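Local structure of putative exported protein (Bacteroides fragilis NCTC 9343, 3IEE) at residues A[44-47]-A[48-52]; A[83-86]-A[87-91]; A[235-238]-A[239-243]. The protein is of unknown function, an all-alpha, putatively exported protein, probably a lipoprotein, with a DUF3829-like C-terminal domain. All blocks are in the same frame, centred on the assembly; numbering follows the deposited sequence. Where two conformers were deposited one is given.

Contact 1. Residues A[44-47]-A[48-52]; sequences KDVN and AVLDY. With EDO (1,2-ethanediol), chain C.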
ATOM      1  N   LYS A  44      -8.994   4.038  -3.930  1.00 15.36           N
ATOM      2  CA  LYS A  44      -9.949   4.762  -4.784  1.00 20.10           C
ATOM      3  C   LYS A  44     -11.437   4.507  -4.420  1.00 19.14           C
ATOM      4  O   LYS A  44     -12.268   5.430  -4.556  1.00 18.92           O
ATOM      5  CB  LYS A  44      -9.644   4.527  -6.275  1.00 22.72           C
ATOM      6  CG  LYS A  44      -8.553   5.516  -6.794  1.00 29.73           C
ATOM      7  CD  LYS A  44      -8.101   5.186  -8.232  1.00 32.73           C
ATOM      8  CE  LYS A  44      -8.791   5.990  -9.289  1.00 39.95           C
ATOM      9  NZ  LYS A  44      -8.194   5.627 -10.616  1.00 39.85           N
ATOM     10  N   ASP A  45     -11.765   3.287  -3.968  1.00 16.67           N
ATOM     11  CA  ASP A  45     -13.110   2.943  -3.501  1.00 18.45           C
ATOM     12  C   ASP A  45     -13.430   3.700  -2.222  1.00 18.08           C
ATOM     13  O   ASP A  45     -14.530   4.257  -2.071  1.00 18.83           O
ATOM     14  CB  ASP A  45     -13.296   1.447  -3.271  1.00 18.47           C
ATOM     15  CG  ASP A  45     -13.336   0.638  -4.583  1.00 20.40           C
ATOM     16  OD1 ASP A  45     -13.198   1.243  -5.654  1.00 20.69           O
ATOM     17  OD2 ASP A  45     -13.506  -0.602  -4.525  1.00 23.55           O
ATOM     18  N   VAL A  46     -12.465   3.752  -1.301  1.00 16.52           N
ATOM     19  CA  VAL A  46     -12.674   4.522  -0.095  1.00 15.31           C
ATOM     20  C   VAL A  46     -12.891   6.016  -0.404  1.00 16.69           C
ATOM     21  O   VAL A  46     -13.807   6.631   0.151  1.00 15.60           O
ATOM     22  CB  VAL A  46     -11.514   4.313   0.900  1.00 15.44           C
ATOM     23  CG1 VAL A  46     -11.679   5.219   2.149  1.00 18.21           C
ATOM     24  CG2 VAL A  46     -11.406   2.807   1.299  1.00 15.54           C
ATOM     25  N   ASN A  47     -12.063   6.589  -1.291  1.00 15.44           N
ATOM     26  CA  ASN A  47     -12.228   7.961  -1.805  1.00 16.77           C
ATOM     27  C   ASN A  47     -13.644   8.206  -2.382  1.00 16.45           C
ATOM     28  O   ASN A  47     -14.268   9.266  -2.139  1.00 15.45           O
ATOM     29  CB  ASN A  47     -11.223   8.249  -2.930  1.00 18.19           C
ATOM     30  CG  ASN A  47      -9.775   8.392  -2.443  1.00 20.02           C
ATOM     31  OD1 ASN A  47      -9.526   8.452  -1.245  1.00 17.88           O
ATOM     32  ND2 ASN A  47      -8.828   8.454  -3.388  1.00 19.37           N
ATOM     33  N   ALA A  48     -14.099   7.217  -3.163  1.00 13.87           N
ATOM     34  CA  ALA A  48     -15.433   7.217  -3.770  1.00 15.96           C
ATOM     35  C   ALA A  48     -16.560   7.225  -2.737  1.00 16.36           C
ATOM     36  O   ALA A  48     -17.582   7.937  -2.930  1.00 15.32           O
ATOM     37  CB  ALA A  48     -15.593   6.015  -4.745  1.00 14.29           C
ATOM     38  N   VAL A  49     -16.410   6.449  -1.656  1.00 15.54           N
ATOM     39  CA  VAL A  49     -17.391   6.432  -0.581  1.00 16.23           C
ATOM     40  C   VAL A  49     -17.446   7.829   0.065  1.00 16.31           C
ATOM     41  O   VAL A  49     -18.525   8.381   0.247  1.00 15.11           O
ATOM     42  CB  VAL A  49     -17.128   5.290   0.446  1.00 16.60           C
ATOM     43  CG1 VAL A  49     -17.984   5.443   1.663  1.00 19.33           C
ATOM     44  CG2 VAL A  49     -17.324   3.893  -0.215  1.00 16.82           C
ATOM     45  N   LEU A  50     -16.280   8.389   0.399  1.00 16.84           N
ATOM     46  CA  LEU A  50     -16.225   9.700   1.043  1.00 16.48           C
ATOM     47  C   LEU A  50     -16.749  10.817   0.121  1.00 14.36           C
ATOM     48  O   LEU A  50     -17.446  11.743   0.557  1.00 16.10           O
ATOM     49  CB  LEU A  50     -14.802  10.016   1.493  1.00 15.41           C
ATOM     50  CG  LEU A  50     -14.231   9.160   2.646  1.00 17.72           C
ATOM     51  CD1 LEU A  50     -12.702   9.452   2.709  1.00 14.84           C
ATOM     52  CD2 LEU A  50     -14.919   9.463   4.005  1.00 15.54           C
ATOM     53  N   ASP A  51     -16.413  10.722  -1.155  1.00 13.15           N
ATOM     54  CA  ASP A  51     -16.883  11.701  -2.143  1.00 13.49           C
ATOM     55  C   ASP A  51     -18.420  11.677  -2.239  1.00 13.22           C
ATOM     56  O   ASP A  51     -19.054  12.739  -2.291  1.00 14.49           O
ATOM     57  CB  ASP A  51     -16.294  11.402  -3.509  1.00 14.80           C
ATOM     58  CG  ASP A  51     -14.846  11.869  -3.669  1.00 17.07           C
ATOM     59  OD1 ASP A  51     -14.399  12.715  -2.903  1.00 18.82           O
ATOM     60  OD2 ASP A  51     -14.202  11.415  -4.632  1.00 23.36           O
ATOM     61  N   TYR A  52     -18.990  10.485  -2.319  1.00 15.32           N
ATOM     62  CA  TYR A  52     -20.454  10.295  -2.315  1.00 14.95           C
ATOM     63  C   TYR A  52     -21.082  10.822  -1.038  1.00 18.45           C
ATOM     64  O   TYR A  52     -22.087  11.531  -1.075  1.00 15.86           O
ATOM     65  CB  TYR A  52     -20.839   8.825  -2.509  1.00 17.77           C
ATOM     66  CG  TYR A  52     -22.367   8.594  -2.529  1.00 15.88           C
ATOM     67  CD1 TYR A  52     -23.151   9.012  -3.604  1.00 20.21           C
ATOM     68  CD2 TYR A  52     -23.023   8.076  -1.424  1.00 17.91           C
ATOM     69  CE1 TYR A  52     -24.519   8.844  -3.598  1.00 20.05           C
ATOM     70  CE2 TYR A  52     -24.373   7.883  -1.410  1.00 15.75           C
ATOM     71  CZ  TYR A  52     -25.142   8.295  -2.475  1.00 19.08           C
ATOM     72  OH  TYR A  52     -26.502   8.079  -2.478  1.00 19.37           O
TER
HETATM   73  C1  EDO C 302      -8.173   5.928   1.264  1.00 30.81           C
HETATM   74  O1  EDO C 302      -7.544   6.945   0.447  1.00 25.47           O
HETATM   75  C2  EDO C 302      -7.491   5.847   2.633  1.00 24.15           C
HETATM   76  O2  EDO C 302      -8.070   4.803   3.439  1.00 36.94           O
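Two turns of helix 43-56, a short helix in an all-helical fold, bring V46 over L50 and N47 over D51 through the i to i+4 backbone ladder. A48 N donates to K44 O and V49 N to D45 O, each at 2.9 Å. The next rung, L50 N to V46 O, is the straightest of the four, with an N-H...O angle of 167°. D51 N closes the series on N47 O at 2.8 Å.

On the buried side the V46 and L50 side chains meet loosely, CG1 of V46 lying 4.4 Å from CD1 of L50. V46 holds CG1 anti to its own N (chi1 176°), and this methyl also lies 3.7 Å from C1 of a 1,2-ethanediol, probably a leftover of crystallisation. This apolar stripe is where the helix packs into the bundle: V46 and V49 touch F107 of helix 87-119, V49 also touches F111 of that helix, and L50 reaches N133 and Y134 of helix 123-162.

The polar flank is held differently. N47 uses both ends of its amide: OD1 accepts from O1 of the diol at 3.0 Å, and ND2 donates to the backbone O of A190. The diol also bonds to S137 O, so it bridges N47 to helix 123-162. One turn on, the D51 carboxylate sits beside N47 O, with OD2 3.3 Å from that oxygen, two acceptors that do not bond. The salt bridge from OD2 to K192 probably eases their repulsion, and OD1 makes a weak hydrogen bond with H193. At the start of the segment, K44 NZ forms a salt bridge with D259 of helix 255-268.

Contact 2. Residues A[83-86]-A[87-91]; sequences NCFN and EETRR. With EDO (1,2-ethanediol), chain G.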
ATOM      1  N   ASN A  83       5.227 -19.021  13.378  1.00 14.07           N
ATOM      2  CA  ASN A  83       6.388 -18.902  14.242  1.00 10.98           C
ATOM      3  C   ASN A  83       7.695 -18.559  13.505  1.00 12.51           C
ATOM      4  O   ASN A  83       8.787 -18.463  14.105  1.00 12.81           O
ATOM      5  CB  ASN A  83       6.538 -20.144  15.154  1.00  9.10           C
ATOM      6  CG  ASN A  83       6.908 -21.424  14.396  1.00 11.27           C
ATOM      7  OD1 ASN A  83       7.109 -21.391  13.147  1.00 10.81           O
ATOM      8  ND2 ASN A  83       7.076 -22.521  15.135  1.00 11.85           N
ATOM      9  N   CYS A  84       7.572 -18.385  12.197  1.00 10.85           N
ATOM     10  CA  CYS A  84       8.616 -17.793  11.373  1.00 12.90           C
ATOM     11  C   CYS A  84       8.840 -16.327  11.745  1.00 13.71           C
ATOM     12  O   CYS A  84       9.887 -15.762  11.404  1.00 13.79           O
ATOM     13  CB  CYS A  84       8.289 -17.945   9.876  1.00 12.87           C
ATOM     14  SG  CYS A  84       6.799 -17.194   9.361  1.00 15.79           S
ATOM     15  N   PHE A  85       7.898 -15.751  12.494  1.00 12.42           N
ATOM     16  CA  PHE A  85       8.040 -14.403  13.059  1.00 12.93           C
ATOM     17  C   PHE A  85       8.199 -14.553  14.574  1.00 10.46           C
ATOM     18  O   PHE A  85       7.621 -15.512  15.166  1.00 12.83           O
ATOM     19  CB  PHE A  85       6.805 -13.572  12.774  1.00 14.26           C
ATOM     20  CG  PHE A  85       6.544 -13.363  11.298  1.00 13.89           C
ATOM     21  CD1 PHE A  85       7.322 -12.504  10.540  1.00 12.04           C
ATOM     22  CD2 PHE A  85       5.516 -14.040  10.672  1.00 10.63           C
ATOM     23  CE1 PHE A  85       7.060 -12.327   9.209  1.00 12.55           C
ATOM     24  CE2 PHE A  85       5.265 -13.853   9.334  1.00 10.91           C
ATOM     25  CZ  PHE A  85       6.026 -13.031   8.606  1.00 14.43           C
ATOM     26  N   ASN A  86       8.935 -13.621  15.185  1.00 13.15           N
ATOM     27  CA  ASN A  86       9.094 -13.659  16.637  1.00 13.37           C
ATOM     28  C   ASN A  86       7.793 -13.236  17.328  1.00 14.64           C
ATOM     29  O   ASN A  86       6.909 -12.692  16.687  1.00 14.54           O
ATOM     30  CB  ASN A  86      10.326 -12.865  17.087  1.00 14.49           C
ATOM     31  CG  ASN A  86      10.251 -11.413  16.723  1.00 12.01           C
ATOM     32  OD1 ASN A  86       9.199 -10.774  16.862  1.00 16.35           O
ATOM     33  ND2 ASN A  86      11.357 -10.876  16.237  1.00 17.18           N
ATOM     34  N   GLU A  87       7.671 -13.511  18.619  1.00 13.64           N
ATOM     35  CA  GLU A  87       6.378 -13.403  19.280  1.00 16.12           C
ATOM     36  C   GLU A  87       5.891 -11.957  19.224  1.00 15.55           C
ATOM     37  O   GLU A  87       4.705 -11.721  19.031  1.00 16.08           O
ATOM     38  CB  GLU A  87       6.439 -13.915  20.727  1.00 19.59           C
ATOM     39  CG  GLU A  87       6.602 -15.441  20.799  1.00 19.37           C
ATOM     40  CD  GLU A  87       5.462 -16.190  20.153  1.00 24.34           C
ATOM     41  OE1 GLU A  87       4.353 -16.225  20.743  1.00 24.05           O
ATOM     42  OE2 GLU A  87       5.674 -16.745  19.054  1.00 19.23           O
ATOM     43  N   GLU A  88       6.813 -11.020  19.365  1.00 15.59           N
ATOM     44  CA  GLU A  88       6.443  -9.610  19.348  1.00 20.01           C
ATOM     45  C   GLU A  88       5.850  -9.194  17.993  1.00 17.71           C
ATOM     46  O   GLU A  88       4.878  -8.432  17.901  1.00 17.73           O
ATOM     47  CB  GLU A  88       7.669  -8.760  19.624  1.00 21.93           C
ATOM     48  CG  GLU A  88       7.370  -7.276  19.583  1.00 30.94           C
ATOM     49  CD  GLU A  88       8.533  -6.481  20.098  1.00 38.14           C
ATOM     50  OE1 GLU A  88       8.803  -6.591  21.319  1.00 43.01           O
ATOM     51  OE2 GLU A  88       9.175  -5.777  19.285  1.00 45.07           O
ATOM     52  N   THR A  89       6.499  -9.667  16.947  1.00 14.42           N
ATOM     53  CA  THR A  89       6.051  -9.431  15.589  1.00 13.89           C
ATOM     54  C   THR A  89       4.678 -10.033  15.351  1.00 12.70           C
ATOM     55  O   THR A  89       3.771  -9.399  14.752  1.00 13.74           O
ATOM     56  CB  THR A  89       7.089  -9.948  14.556  1.00 13.44           C
ATOM     57  OG1 THR A  89       8.345  -9.243  14.718  1.00 13.64           O
ATOM     58  CG2 THR A  89       6.608  -9.740  13.115  1.00 13.88           C
ATOM     59  N   ARG A  90       4.502 -11.277  15.796  1.00 13.11           N
ATOM     60  CA  ARG A  90       3.232 -11.949  15.647  1.00 13.56           C
ATOM     61  C   ARG A  90       2.124 -11.120  16.337  1.00 17.16           C
ATOM     62  O   ARG A  90       1.055 -10.909  15.756  1.00 13.83           O
ATOM     63  CB  ARG A  90       3.280 -13.380  16.194  1.00 13.82           C
ATOM     64  CG  ARG A  90       4.288 -14.292  15.468  1.00 12.92           C
ATOM     65  CD  ARG A  90       4.382 -15.680  16.129  1.00 12.29           C
ATOM     66  NE  ARG A  90       3.302 -16.588  15.769  1.00 13.74           N
ATOM     67  CZ  ARG A  90       2.955 -17.702  16.424  1.00 16.36           C
ATOM     68  NH1 ARG A  90       3.564 -18.067  17.547  1.00 20.04           N
ATOM     69  NH2 ARG A  90       1.981 -18.460  15.954  1.00 17.44           N
ATOM     70  N   ARG A  91       2.417 -10.661  17.552  1.00 17.14           N
ATOM     71  CA  ARG A  91       1.493  -9.823  18.323  1.00 21.64           C
ATOM     72  C   ARG A  91       1.136  -8.528  17.577  1.00 18.09           C
ATOM     73  O   ARG A  91      -0.035  -8.187  17.427  1.00 17.30           O
ATOM     74  CB  ARG A  91       2.165  -9.470  19.655  1.00 22.71           C
ATOM     75  CG  ARG A  91       1.358  -8.706  20.674  1.00 29.63           C
ATOM     76  CD  ARG A  91       2.248  -8.514  21.937  1.00 34.35           C
ATOM     77  NE  ARG A  91       2.877  -9.796  22.349  1.00 38.59           N
ATOM     78  CZ  ARG A  91       4.184 -10.015  22.568  1.00 42.76           C
ATOM     79  NH1 ARG A  91       5.090  -9.039  22.459  1.00 47.31           N
ATOM     80  NH2 ARG A  91       4.597 -11.233  22.905  1.00 38.10           N
TER
HETATM   81  C1  EDO G 306       1.226 -15.272  18.046  1.00 35.95           C
HETATM   82  O1  EDO G 306      -0.013 -15.955  17.944  1.00 33.47           O
HETATM   83  C2  EDO G 306       1.862 -15.367  19.414  1.00 36.40           C
HETATM   84  O2  EDO G 306       2.607 -14.157  19.674  1.00 39.69           O
HETATM   85  O   HOH W   1       7.701 -17.310  17.198  1.00 16.03           O
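The backbone runs extended through F85 and N86 and then turns straight into helix 87-119, whose first turn is closed by R90 N donating to N86 O at 2.9 Å, with an N-H...O angle of 167°.

With CG of N86 lodged between its backbone N and carbonyl carbon (chi1 61°), the amide folds back over that turn, where OD1 accepts twice from T89. The backbone N of T89 approaches OD1 almost in line with the amide C=O, at 2.9 Å; the hydroxyl OG1, 2.8 Å from OD1, comes from above the amide plane, 42° out of it. The two bonds from one residue should restrict rotation of the amide. T89 turns its other branch to F85: CG2 lies 3.8 Å from ring atom CD1, the side chains crossing at about a right angle. The F85 ring also meets Y29 edge-to-face and touches L151 of helix 123-162.

R90 folds back toward the loop, bending at chi3. Its CG-CD stem runs past F85, with CD 3.4 Å from F85 O, and its guanidinium has N83 N over one face and C1 of a 1,2-ethanediol over the opposite one. At the edge, NH1 makes a 2.9 Å salt bridge to E87 OE2, in the guanidinium plane and on the syn lone pair of the carboxylate, while NE donates to the backbone O of P81. A water 2.7 Å from F85 O and 2.8 Å from E87 OE2 sits between the loop and the bent E87 chain and may link them. An Asn at the N-cap with its side-chain oxygen on the amide three residues on is the classic helix N-cap, here starting the long helix 87-119.

Contact 3. Residues A[235-238]-A[239-243]; sequences SQVE and TFIKQ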
ATOM      1  N   SER A 235      15.757   3.077 -14.916  0.60 11.43           N
ATOM      2  CA  SER A 235      15.391   4.286 -15.663  0.60 11.86           C
ATOM      3  C   SER A 235      13.946   4.684 -15.387  0.60 11.46           C
ATOM      4  O   SER A 235      13.634   5.876 -15.181  0.60 13.09           O
ATOM      5  CB  SER A 235      15.658   4.074 -17.163  0.60 11.90           C
ATOM      6  OG  SER A 235      15.370   5.253 -17.906  0.60 12.18           O
ATOM      7  N   GLN A 236      13.078   3.696 -15.291  1.00 13.68           N
ATOM      8  CA  GLN A 236      11.666   3.941 -15.005  1.00 13.56           C
ATOM      9  C   GLN A 236      11.407   4.397 -13.568  1.00 14.38           C
ATOM     10  O   GLN A 236      10.504   5.213 -13.299  1.00 13.63           O
ATOM     11  CB  GLN A 236      10.872   2.697 -15.340  1.00 18.61           C
ATOM     12  CG  GLN A 236      10.896   2.527 -16.821  1.00 24.93           C
ATOM     13  CD  GLN A 236      10.152   1.318 -17.267  1.00 34.56           C
ATOM     14  OE1 GLN A 236       8.983   1.165 -16.921  1.00 44.64           O
ATOM     15  NE2 GLN A 236      10.798   0.454 -18.050  1.00 42.03           N
ATOM     16  N   VAL A 237      12.198   3.871 -12.655  1.00 14.32           N
ATOM     17  CA  VAL A 237      12.130   4.339 -11.271  1.00 12.49           C
ATOM     18  C   VAL A 237      12.494   5.817 -11.199  1.00 12.49           C
ATOM     19  O   VAL A 237      11.830   6.614 -10.545  1.00 13.06           O
ATOM     20  CB  VAL A 237      13.018   3.516 -10.316  1.00 13.24           C
ATOM     21  CG1 VAL A 237      13.012   4.177  -8.918  1.00 11.66           C
ATOM     22  CG2 VAL A 237      12.588   2.040 -10.317  1.00 12.79           C
ATOM     23  N   GLU A 238      13.545   6.201 -11.886  1.00 11.22           N
ATOM     24  CA  GLU A 238      13.961   7.580 -11.937  1.00 13.33           C
ATOM     25  C   GLU A 238      12.857   8.483 -12.530  1.00 12.23           C
ATOM     26  O   GLU A 238      12.563   9.559 -11.992  1.00 12.50           O
ATOM     27  CB  GLU A 238      15.275   7.675 -12.668  1.00 16.21           C
ATOM     28  CG  GLU A 238      15.837   9.095 -12.667  1.00 16.16           C
ATOM     29  CD  GLU A 238      17.323   9.181 -12.816  1.00 24.77           C
ATOM     30  OE1 GLU A 238      18.022   8.172 -12.733  1.00 22.29           O
ATOM     31  OE2 GLU A 238      17.811  10.316 -13.029  1.00 30.82           O
ATOM     32  N   THR A 239      12.224   8.027 -13.606  1.00 13.18           N
ATOM     33  CA  THR A 239      11.073   8.747 -14.176  1.00 14.28           C
ATOM     34  C   THR A 239       9.945   8.910 -13.164  1.00 12.72           C
ATOM     35  O   THR A 239       9.305   9.972 -13.057  1.00 13.20           O
ATOM     36  CB  THR A 239      10.574   7.977 -15.415  1.00 17.13           C
ATOM     37  OG1 THR A 239      11.636   8.008 -16.377  1.00 15.65           O
ATOM     38  CG2 THR A 239       9.285   8.559 -16.018  1.00 18.66           C
ATOM     39  N   PHE A 240       9.699   7.846 -12.427  1.00 12.47           N
ATOM     40  CA  PHE A 240       8.655   7.852 -11.397  1.00 11.66           C
ATOM     41  C   PHE A 240       8.959   8.884 -10.293  1.00 10.51           C
ATOM     42  O   PHE A 240       8.098   9.675  -9.903  1.00 12.74           O
ATOM     43  CB  PHE A 240       8.523   6.460 -10.816  1.00 14.38           C
ATOM     44  CG  PHE A 240       7.508   6.356  -9.725  1.00 14.18           C
ATOM     45  CD1 PHE A 240       7.853   6.528  -8.372  1.00 14.11           C
ATOM     46  CD2 PHE A 240       6.220   6.017 -10.032  1.00 13.50           C
ATOM     47  CE1 PHE A 240       6.874   6.377  -7.341  1.00 14.00           C
ATOM     48  CE2 PHE A 240       5.271   5.880  -9.039  1.00 13.34           C
ATOM     49  CZ  PHE A 240       5.587   6.037  -7.714  1.00 14.07           C
ATOM     50  N   ILE A 241      10.197   8.874  -9.811  1.00 12.09           N
ATOM     51  CA  ILE A 241      10.616   9.834  -8.792  1.00 12.85           C
ATOM     52  C   ILE A 241      10.373  11.260  -9.269  1.00 13.14           C
ATOM     53  O   ILE A 241       9.830  12.105  -8.536  1.00 14.11           O
ATOM     54  CB  ILE A 241      12.089   9.641  -8.413  1.00 13.31           C
ATOM     55  CG1 ILE A 241      12.330   8.306  -7.671  1.00 13.31           C
ATOM     56  CG2 ILE A 241      12.661  10.884  -7.606  1.00 12.11           C
ATOM     57  CD1 ILE A 241      13.800   7.973  -7.611  1.00 12.43           C
ATOM     58  N   LYS A 242      10.760  11.536 -10.501  1.00 12.93           N
ATOM     59  CA  LYS A 242      10.617  12.881 -11.066  1.00 13.89           C
ATOM     60  C   LYS A 242       9.116  13.268 -11.210  1.00 13.61           C
ATOM     61  O   LYS A 242       8.738  14.424 -10.953  1.00 14.10           O
ATOM     62  CB  LYS A 242      11.388  13.002 -12.379  1.00 17.56           C
ATOM     63  CG  LYS A 242      12.901  12.997 -12.131  1.00 20.85           C
ATOM     64  CD  LYS A 242      13.831  13.291 -13.355  1.00 26.60           C
ATOM     65  CE  LYS A 242      13.940  12.138 -14.336  1.00 33.36           C
ATOM     66  NZ  LYS A 242      15.133  12.237 -15.271  1.00 37.77           N
ATOM     67  N   GLN A 243       8.290  12.321 -11.616  1.00 13.32           N
ATOM     68  CA  GLN A 243       6.842  12.562 -11.733  1.00 15.27           C
ATOM     69  C   GLN A 243       6.233  12.846 -10.348  1.00 12.61           C
ATOM     70  O   GLN A 243       5.386  13.719 -10.213  1.00 12.28           O
ATOM     71  CB  GLN A 243       6.150  11.361 -12.365  1.00 16.64           C
ATOM     72  CG  GLN A 243       6.388  11.177 -13.867  1.00 18.86           C
ATOM     73  CD  GLN A 243       5.404  10.132 -14.462  1.00 26.58           C
ATOM     74  OE1 GLN A 243       4.754   9.349 -13.733  1.00 31.09           O
ATOM     75  NE2 GLN A 243       5.265  10.150 -15.772  1.00 30.50           N
TER
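Apolar contact comes first: V237 and I241, one turn apart on helix 224-247, meet through V237 CG1 and I241 CD1 at 4.1 Å. I241 keeps CG1 anti to the carbonyl carbon (chi1 -68°), and this carbon lies 3.4 Å from V237 O. The stripe packs on two neighbouring helices: V237 and F240 touch M182 of helix 169-189, where F240 also meets I185, while F240 and I241 lie on L207 of helix 197-215 and I241 reaches L211 as well.

Backbone hydrogen bonds form the regular alpha-helical ladder. T239 N bonds to S235 O, F240 N to Q236 O, I241 N to V237 O and K242 N to E238 O, at 2.9 to 3.1 Å.

The charged pair is looser. E238 extends its chain, and K242, bent at chi3, crosses over it so that CE lies 4.0 Å from E238 CG. E238 OE2 and K242 NZ stand 4.0 Å apart, a long salt bridge, whereas OE1 of the same carboxylate makes a salt bridge with K215. With K215 taking one oxygen, the link to K242 probably contributes little more than a weak electrostatic attraction along the exposed flank of the helix.

How the contacts relate
Contacts 1 and 3 are both mid-helix ladders with an apolar valine-to-aliphatic stripe packed inward, one in the N-terminal and one in the C-terminal part of the chain; contact 2 is a capped helix start. All are partly buried: contact 1 has no exposed touching residue, contact 3 three and contact 2 four. Contacts 1 and 2 lie on opposite sides of the chain's centre, about 34 Å between centres, yet both pack against helix 123-162, and contact 1 also packs on helix 87-119, which contact 2 starts. Helix 255-268 flanks contacts 1 and 3. Charges pair with other elements in contact 1 and partly within the segment in contact 2; in contact 3 E238 pairs with K215 of another helix and only loosely with K242.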